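Local coordinates for malonyl CoA-ACP transacylase (Xanthomonas oryzae pv. oryzae, PDB 3K89), which probably transfers the malonyl group of malonyl-CoA to holo-acyl carrier protein, releasing coenzyme A, at residues A7-G12 with L89-S94; M134-G139 with Q168-G173; V230-D235 with R246-E251. All coordinates share one frame; numbering follows the deposited sequence.

Contact 1 of 3, residues A7-G12 with L89-S94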
# COMPACT_ATOMS: atom_id res chain seq x y z
N ALA A 7 3.03 -13.31 -8.99
CA ALA A 7 3.50 -12.16 -8.20
C ALA A 7 2.69 -12.08 -6.90
O ALA A 7 1.57 -12.59 -6.82
CB ALA A 7 3.36 -10.86 -8.98
N PHE A 8 3.28 -11.45 -5.89
CA PHE A 8 2.56 -11.13 -4.65
C PHE A 8 2.47 -9.62 -4.57
O PHE A 8 3.44 -8.92 -4.91
CB PHE A 8 3.31 -11.65 -3.43
CG PHE A 8 2.89 -13.02 -2.98
CD1 PHE A 8 2.68 -14.04 -3.92
CD2 PHE A 8 2.76 -13.31 -1.63
CE1 PHE A 8 2.30 -15.32 -3.49
CE2 PHE A 8 2.40 -14.58 -1.19
CZ PHE A 8 2.16 -15.59 -2.13
N VAL A 9 1.31 -9.13 -4.12
CA VAL A 9 1.11 -7.68 -3.88
C VAL A 9 0.67 -7.49 -2.43
O VAL A 9 -0.03 -8.34 -1.88
CB VAL A 9 0.10 -7.00 -4.86
CG1 VAL A 9 0.64 -7.03 -6.31
CG2 VAL A 9 -1.29 -7.61 -4.78
N PHE A 10 1.06 -6.36 -1.83
CA PHE A 10 0.79 -6.13 -0.41
C PHE A 10 -0.04 -4.88 -0.23
O PHE A 10 0.25 -3.85 -0.83
CB PHE A 10 2.12 -6.01 0.35
CG PHE A 10 2.99 -7.23 0.21
CD1 PHE A 10 3.86 -7.37 -0.89
CD2 PHE A 10 2.90 -8.27 1.15
CE1 PHE A 10 4.65 -8.55 -1.02
CE2 PHE A 10 3.70 -9.42 1.04
CZ PHE A 10 4.56 -9.57 -0.06
N PRO A 11 -1.11 -4.98 0.58
CA PRO A 11 -2.04 -3.86 0.73
C PRO A 11 -1.54 -2.74 1.64
O PRO A 11 -0.62 -2.92 2.43
CB PRO A 11 -3.27 -4.51 1.36
CG PRO A 11 -2.69 -5.61 2.18
CD PRO A 11 -1.55 -6.17 1.34
N GLY A 12 -2.21 -1.59 1.53
CA GLY A 12 -1.82 -0.43 2.32
C GLY A 12 -3.04 0.17 2.99
O GLY A 12 -4.08 -0.48 3.13
N LEU A 89 8.01 -11.82 -8.77
CA LEU A 89 8.03 -10.36 -8.57
C LEU A 89 7.09 -9.98 -7.43
O LEU A 89 6.13 -10.70 -7.16
CB LEU A 89 7.58 -9.65 -9.83
CG LEU A 89 8.47 -9.75 -11.08
CD1 LEU A 89 7.73 -9.27 -12.32
CD2 LEU A 89 9.78 -8.99 -10.89
N LEU A 90 7.38 -8.84 -6.79
CA LEU A 90 6.55 -8.27 -5.72
C LEU A 90 6.20 -6.82 -6.04
O LEU A 90 6.91 -6.14 -6.80
CB LEU A 90 7.32 -8.28 -4.40
CG LEU A 90 8.00 -9.58 -3.96
CD1 LEU A 90 8.79 -9.32 -2.68
CD2 LEU A 90 6.98 -10.67 -3.70
N ALA A 91 5.11 -6.34 -5.45
CA ALA A 91 4.79 -4.90 -5.43
C ALA A 91 3.85 -4.65 -4.25
O ALA A 91 3.32 -5.58 -3.67
CB ALA A 91 4.15 -4.45 -6.75
N GLY A 92 3.65 -3.39 -3.89
CA GLY A 92 2.67 -3.12 -2.85
C GLY A 92 2.21 -1.70 -2.95
O GLY A 92 2.92 -0.88 -3.54
N HIS A 93 1.06 -1.41 -2.37
CA HIS A 93 0.44 -0.12 -2.57
C HIS A 93 0.80 0.81 -1.43
O HIS A 93 0.35 0.61 -0.31
CB HIS A 93 -1.08 -0.30 -2.66
CG HIS A 93 -1.79 0.90 -3.22
ND1 HIS A 93 -1.83 2.11 -2.56
CD2 HIS A 93 -2.49 1.06 -4.36
CE1 HIS A 93 -2.52 2.97 -3.27
NE2 HIS A 93 -2.93 2.37 -4.38
N SER A 94 1.66 1.79 -1.73
CA SER A 94 2.12 2.83 -0.78
C SER A 94 2.84 2.17 0.40
O SER A 94 3.99 1.75 0.27
CB SER A 94 0.93 3.69 -0.35
OG SER A 94 1.39 4.80 0.41

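Contact 2 of 3, residues M134-G139 with Q168-G173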
# COMPACT_ATOMS: atom_id res chain seq x y z
N MET A 134 -8.34 13.54 1.07
CA MET A 134 -8.27 12.67 -0.11
C MET A 134 -9.67 12.30 -0.56
O MET A 134 -10.56 12.19 0.26
CB MET A 134 -7.51 11.39 0.21
CG MET A 134 -6.17 11.63 0.84
SD MET A 134 -4.90 11.98 -0.38
CE MET A 134 -4.44 10.39 -1.10
N ALA A 135 -9.84 12.09 -1.86
CA ALA A 135 -11.13 11.68 -2.40
C ALA A 135 -10.99 10.69 -3.54
O ALA A 135 -10.12 10.84 -4.41
CB ALA A 135 -11.95 12.91 -2.88
N ALA A 136 -11.84 9.68 -3.55
CA ALA A 136 -11.85 8.74 -4.66
C ALA A 136 -12.83 9.24 -5.71
O ALA A 136 -13.94 9.69 -5.38
CB ALA A 136 -12.23 7.35 -4.18
N VAL A 137 -12.41 9.18 -6.97
CA VAL A 137 -13.26 9.58 -8.09
C VAL A 137 -13.41 8.33 -8.95
O VAL A 137 -12.40 7.77 -9.44
CB VAL A 137 -12.65 10.74 -8.90
CG1 VAL A 137 -13.59 11.17 -10.04
CG2 VAL A 137 -12.35 11.93 -8.00
N LEU A 138 -14.65 7.90 -9.11
CA LEU A 138 -14.96 6.62 -9.73
C LEU A 138 -15.66 6.80 -11.07
O LEU A 138 -16.56 7.65 -11.20
CB LEU A 138 -15.85 5.77 -8.80
CG LEU A 138 -15.42 5.44 -7.35
CD1 LEU A 138 -14.00 4.90 -7.30
CD2 LEU A 138 -15.56 6.64 -6.42
N GLY A 139 -15.22 6.04 -12.06
CA GLY A 139 -15.87 5.98 -13.37
C GLY A 139 -15.66 7.18 -14.28
O GLY A 139 -16.35 7.31 -15.30
N GLN A 168 -10.73 4.51 -11.48
CA GLN A 168 -10.50 4.89 -10.08
C GLN A 168 -9.22 5.70 -9.92
O GLN A 168 -8.12 5.19 -10.11
CB GLN A 168 -10.49 3.71 -9.09
CG GLN A 168 -10.39 4.28 -7.65
CD GLN A 168 -10.27 3.26 -6.52
OE1 GLN A 168 -10.97 2.23 -6.49
NE2 GLN A 168 -9.41 3.57 -5.56
N ILE A 169 -9.39 6.97 -9.59
CA ILE A 169 -8.27 7.84 -9.23
C ILE A 169 -8.59 8.43 -7.88
O ILE A 169 -9.73 8.82 -7.60
CB ILE A 169 -8.05 8.99 -10.24
CG1 ILE A 169 -7.64 8.46 -11.60
CG2 ILE A 169 -7.00 9.97 -9.74
CD1 ILE A 169 -7.42 9.59 -12.59
N VAL A 170 -7.58 8.48 -7.02
CA VAL A 170 -7.72 9.18 -5.77
C VAL A 170 -6.97 10.50 -5.92
O VAL A 170 -5.82 10.53 -6.36
CB VAL A 170 -7.16 8.35 -4.59
CG1 VAL A 170 -7.21 9.15 -3.28
CG2 VAL A 170 -7.95 7.07 -4.45
N ILE A 171 -7.64 11.59 -5.58
CA ILE A 171 -7.01 12.91 -5.56
C ILE A 171 -6.77 13.33 -4.12
O ILE A 171 -7.41 12.80 -3.21
CB ILE A 171 -7.85 14.00 -6.30
CG1 ILE A 171 -9.19 14.24 -5.59
CG2 ILE A 171 -8.09 13.58 -7.76
CD1 ILE A 171 -10.03 15.35 -6.27
N GLY A 172 -5.81 14.22 -3.92
CA GLY A 172 -5.48 14.65 -2.57
C GLY A 172 -4.79 15.99 -2.53
O GLY A 172 -4.32 16.49 -3.54
N GLY A 173 -4.70 16.54 -1.32
CA GLY A 173 -3.99 17.80 -1.12
C GLY A 173 -4.64 18.59 -0.01
O GLY A 173 -5.19 18.02 0.94

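Contact 3 of 3, residues V230-D235 with R246-E251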
# COMPACT_ATOMS: atom_id res chain seq x y z
N VAL A 230 11.29 -5.93 -6.53
CA VAL A 230 10.10 -5.14 -6.17
C VAL A 230 9.83 -4.06 -7.22
O VAL A 230 10.66 -3.16 -7.44
CB VAL A 230 10.26 -4.54 -4.76
CG1 VAL A 230 9.02 -3.73 -4.37
CG2 VAL A 230 10.50 -5.63 -3.73
N VAL A 231 8.68 -4.17 -7.87
CA VAL A 231 8.21 -3.12 -8.78
C VAL A 231 7.65 -1.96 -7.94
O VAL A 231 6.67 -2.15 -7.21
CB VAL A 231 7.13 -3.67 -9.73
CG1 VAL A 231 6.63 -2.57 -10.65
CG2 VAL A 231 7.68 -4.84 -10.53
N GLN A 232 8.29 -0.79 -8.02
CA GLN A 232 8.00 0.34 -7.11
C GLN A 232 6.99 1.31 -7.70
O GLN A 232 6.88 1.48 -8.92
CB GLN A 232 9.31 1.01 -6.71
CG GLN A 232 10.10 0.10 -5.77
CD GLN A 232 11.29 0.78 -5.12
OE1 GLN A 232 11.15 1.50 -4.10
NE2 GLN A 232 12.47 0.52 -5.66
N ASN A 233 6.20 1.93 -6.82
CA ASN A 233 5.05 2.75 -7.20
C ASN A 233 5.35 4.02 -7.97
O ASN A 233 4.51 4.49 -8.74
CB ASN A 233 4.29 3.24 -5.94
CG ASN A 233 3.58 2.12 -5.12
OD1 ASN A 233 3.20 2.37 -3.98
ND2 ASN A 233 3.35 0.94 -5.71
N VAL A 234 6.50 4.64 -7.71
CA VAL A 234 6.71 5.99 -8.25
C VAL A 234 6.77 5.94 -9.78
O VAL A 234 6.31 6.86 -10.45
CB VAL A 234 7.95 6.68 -7.64
CG1 VAL A 234 9.27 5.98 -8.02
CG2 VAL A 234 7.99 8.17 -8.04
N ASP A 235 7.31 4.85 -10.32
CA ASP A 235 7.50 4.75 -11.77
C ASP A 235 7.26 3.37 -12.35
O ASP A 235 7.58 3.12 -13.53
CB ASP A 235 8.91 5.25 -12.12
CG ASP A 235 10.01 4.42 -11.48
OD1 ASP A 235 11.20 4.66 -11.82
OD2 ASP A 235 9.71 3.52 -10.66
N ARG A 246 15.93 3.38 -2.10
CA ARG A 246 15.59 4.44 -1.15
C ARG A 246 15.12 5.72 -1.82
O ARG A 246 14.16 6.32 -1.36
CB ARG A 246 16.73 4.71 -0.18
CG ARG A 246 16.98 3.53 0.77
CD ARG A 246 18.11 3.84 1.71
NE ARG A 246 19.40 3.72 1.04
CZ ARG A 246 20.32 4.68 0.97
NH1 ARG A 246 20.11 5.87 1.54
NH2 ARG A 246 21.46 4.45 0.34
N GLN A 247 15.78 6.13 -2.90
CA GLN A 247 15.35 7.34 -3.61
C GLN A 247 13.92 7.18 -4.15
O GLN A 247 13.12 8.11 -4.09
CB GLN A 247 16.32 7.71 -4.74
CG GLN A 247 15.95 9.00 -5.53
CD GLN A 247 15.82 10.25 -4.66
OE1 GLN A 247 16.38 10.34 -3.57
NE2 GLN A 247 15.06 11.23 -5.16
N ALA A 248 13.61 5.99 -4.65
CA ALA A 248 12.27 5.72 -5.15
C ALA A 248 11.24 5.73 -4.03
O ALA A 248 10.08 6.08 -4.29
CB ALA A 248 12.21 4.39 -5.91
N LEU A 249 11.64 5.37 -2.81
CA LEU A 249 10.76 5.47 -1.64
C LEU A 249 10.56 6.92 -1.18
O LEU A 249 9.47 7.30 -0.74
CB LEU A 249 11.27 4.64 -0.46
CG LEU A 249 11.23 3.13 -0.70
CD1 LEU A 249 12.08 2.44 0.36
CD2 LEU A 249 9.78 2.57 -0.65
N VAL A 250 11.62 7.72 -1.27
CA VAL A 250 11.49 9.15 -0.96
C VAL A 250 10.50 9.80 -1.95
O VAL A 250 9.53 10.46 -1.55
CB VAL A 250 12.86 9.85 -0.99
CG1 VAL A 250 12.67 11.40 -0.94
CG2 VAL A 250 13.70 9.39 0.20
N GLU A 251 10.76 9.61 -3.24
CA GLU A 251 9.89 10.13 -4.29
C GLU A 251 8.48 9.59 -4.19
O GLU A 251 7.52 10.33 -4.45
CB GLU A 251 10.46 9.82 -5.66
CG GLU A 251 11.77 10.53 -5.93
CD GLU A 251 12.42 10.04 -7.22
OE1 GLU A 251 11.87 9.13 -7.88
OE2 GLU A 251 13.49 10.55 -7.55
O HOH W 1 8.21 4.11 -5.36

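Contact 1 of 3, residues A7-G12 with L89-S94
Phe-8 and Phe-10 share a ladder of backbone hydrogen bonds with Leu-89, Ala-91 and His-93, the two strands running parallel at 17° with their axes 4.5 Å apart. These are neighbouring strands of the parallel sheet in the acyl transferase α/β core, and 89-94 runs on into what appears to be a nucleophile elbow: Gly-92 ends the strand, and Ser-94, the predicted active-site residue, has a positive phi (61°) ahead of helix 95-103. The last rung is the straightest, His-93 N reaching Phe-10 O at 3.0 Å, and the same oxygen lies 3.2 Å from Gly-92 CA. Val-9 and Ala-91 share one face of the sheet, where Trp-259 of helix 259-268 covers Val-9. On the other face Phe-10 and Leu-90 pack against helix 95-103, while the Phe-8 ring meets Trp-76 and, edge-to-face, Trp-79. Ser-94 OG is hydrogen-bonded to His-203 and Arg-119. Phe-10 has CG anti to its carbonyl carbon (chi1 -59°), which swings the ring back along the strand; its edge meets Ala-91 O, and CE1 lies 4.1 Å from Leu-90 CD2, the methyl that also touches Phe-8 CB at 3.8 Å.

Contact 2 of 3, residues M134-G139 with Q168-G173
Met-134 lies across the end of the partner strand, its SD 3.5 Å from Gly-172 CA and its CE 3.7 Å from Val-170 CG1. Bends at chi2 and chi3 (-82° and -78°) fold the thioether back over the strand, so that it crosses the valine at roughly a right angle. The sulphur sits where the bare alpha-carbon of glycine offers no side chain to meet it. On the same face Val-170 CG2 faces Ala-136 CB, and at the far end Leu-138 lies alongside the extended Gln-168 chain, its CD1 3.7 Å from Gln-168 CG. Ala-135, Val-137, Ile-169 and Ile-171 occupy the opposite face, where Ile-171 CG1 approaches Ala-135 CB at 4.1 Å. Beneath the side chains the backbones pair antiparallel: Ala-135 exchanges two hydrogen bonds with Ile-171, and Val-137 does the same with Ile-169, Val-137 N meeting Ile-169 O at 2.8 Å. These are the central strands of a ferredoxin-like subdomain, a βαββαβ unit with strand order 4-1-3-2. Strand 193-195 flanks 132-138, and strand 158-165 flanks 168-172. Helices 142-152 and 175-187 cover the isoleucine face: Val-145 and Cys-149 lean on Ile-171, Val-178 and Leu-182 on Ala-135, and Leu-185 on Val-137. The Met-134 face turns instead towards the catalytic region. There Ala-161, Val-198 and Ser-202 surround the methionine, whose nearest side-chain atom is about 5 Å from that of His-203, a predicted active-site residue. Val-170 is backed by Asn-162 and Asn-164 of the adjoining strand, and its backbone is hydrogen-bonded to Ala-161.

Contact 3 of 3, residues V230-D235 with R246-E251
Val-234 fits its two methyls against Ala-248 and Glu-251, three residues apart on one side of helix 242-254. With chi1 at 66°, CG1 takes the crowded position between the backbone N and the carbonyl carbon and lies 4.0 Å from Ala-248 CB. CG2, anti to the backbone N, points further along the helix and meets Glu-251 CB at 3.8 Å. The glutamate runs extended beyond CG and crosses the valine obliquely. Its carboxylate takes a hydrogen bond from within the helix, one turn back: Gln-247 NE2 donates to Glu-251 OE2 at 2.9 Å, reaching the anti side of that oxygen from 33° out of the carboxylate plane. Gln-232 is the other side chain directed at the helix. It stretches out beyond CG until its amide lies with a face over the Ala-248 methyl, CD being 3.8 Å from Ala-248 CB, while Leu-249 CG touches the border of the amide and the leucine crosses the glutamine at about a right angle. No direct hydrogen bond joins the two segments. A water links them instead, accepting from Val-234 N at 3.0 Å and donating to Ala-248 O at 2.9 Å. Between Gln-232 and Val-234, Asn-233 turns the other way, its side-chain amide binding Gly-92 O and Ser-94 N, which probably helps hold the turn bearing the predicted active-site serine. The contact thus seats helix 242-254 on the chain leaving short strand 231-232, with Leu-249 wedged between helices 95-103 and 208-219, and Val-231 turned to helix 259-268.

In the fold
Along the chain the three contacts follow in series, each closing before the next opens, yet they fall into two parts of one acyl transferase domain. Contacts 1 and 3 belong to the larger α/β part, with centres 12 Å apart, and touch directly: Val-231 N probably donates a hydrogen bond to Leu-90 O beside the parallel sheet. Helices 95-103 and 259-268 pack on both. Contact 2 lies in the smaller ferredoxin-like part, its centre 20 Å from contact 1 and 21 Å from contact 3, with nearest atoms about 7 and 11 Å away. The predicted catalytic pair, Ser-94 and His-203, sits where the two parts face each other, consistent with an active site in the cleft between them.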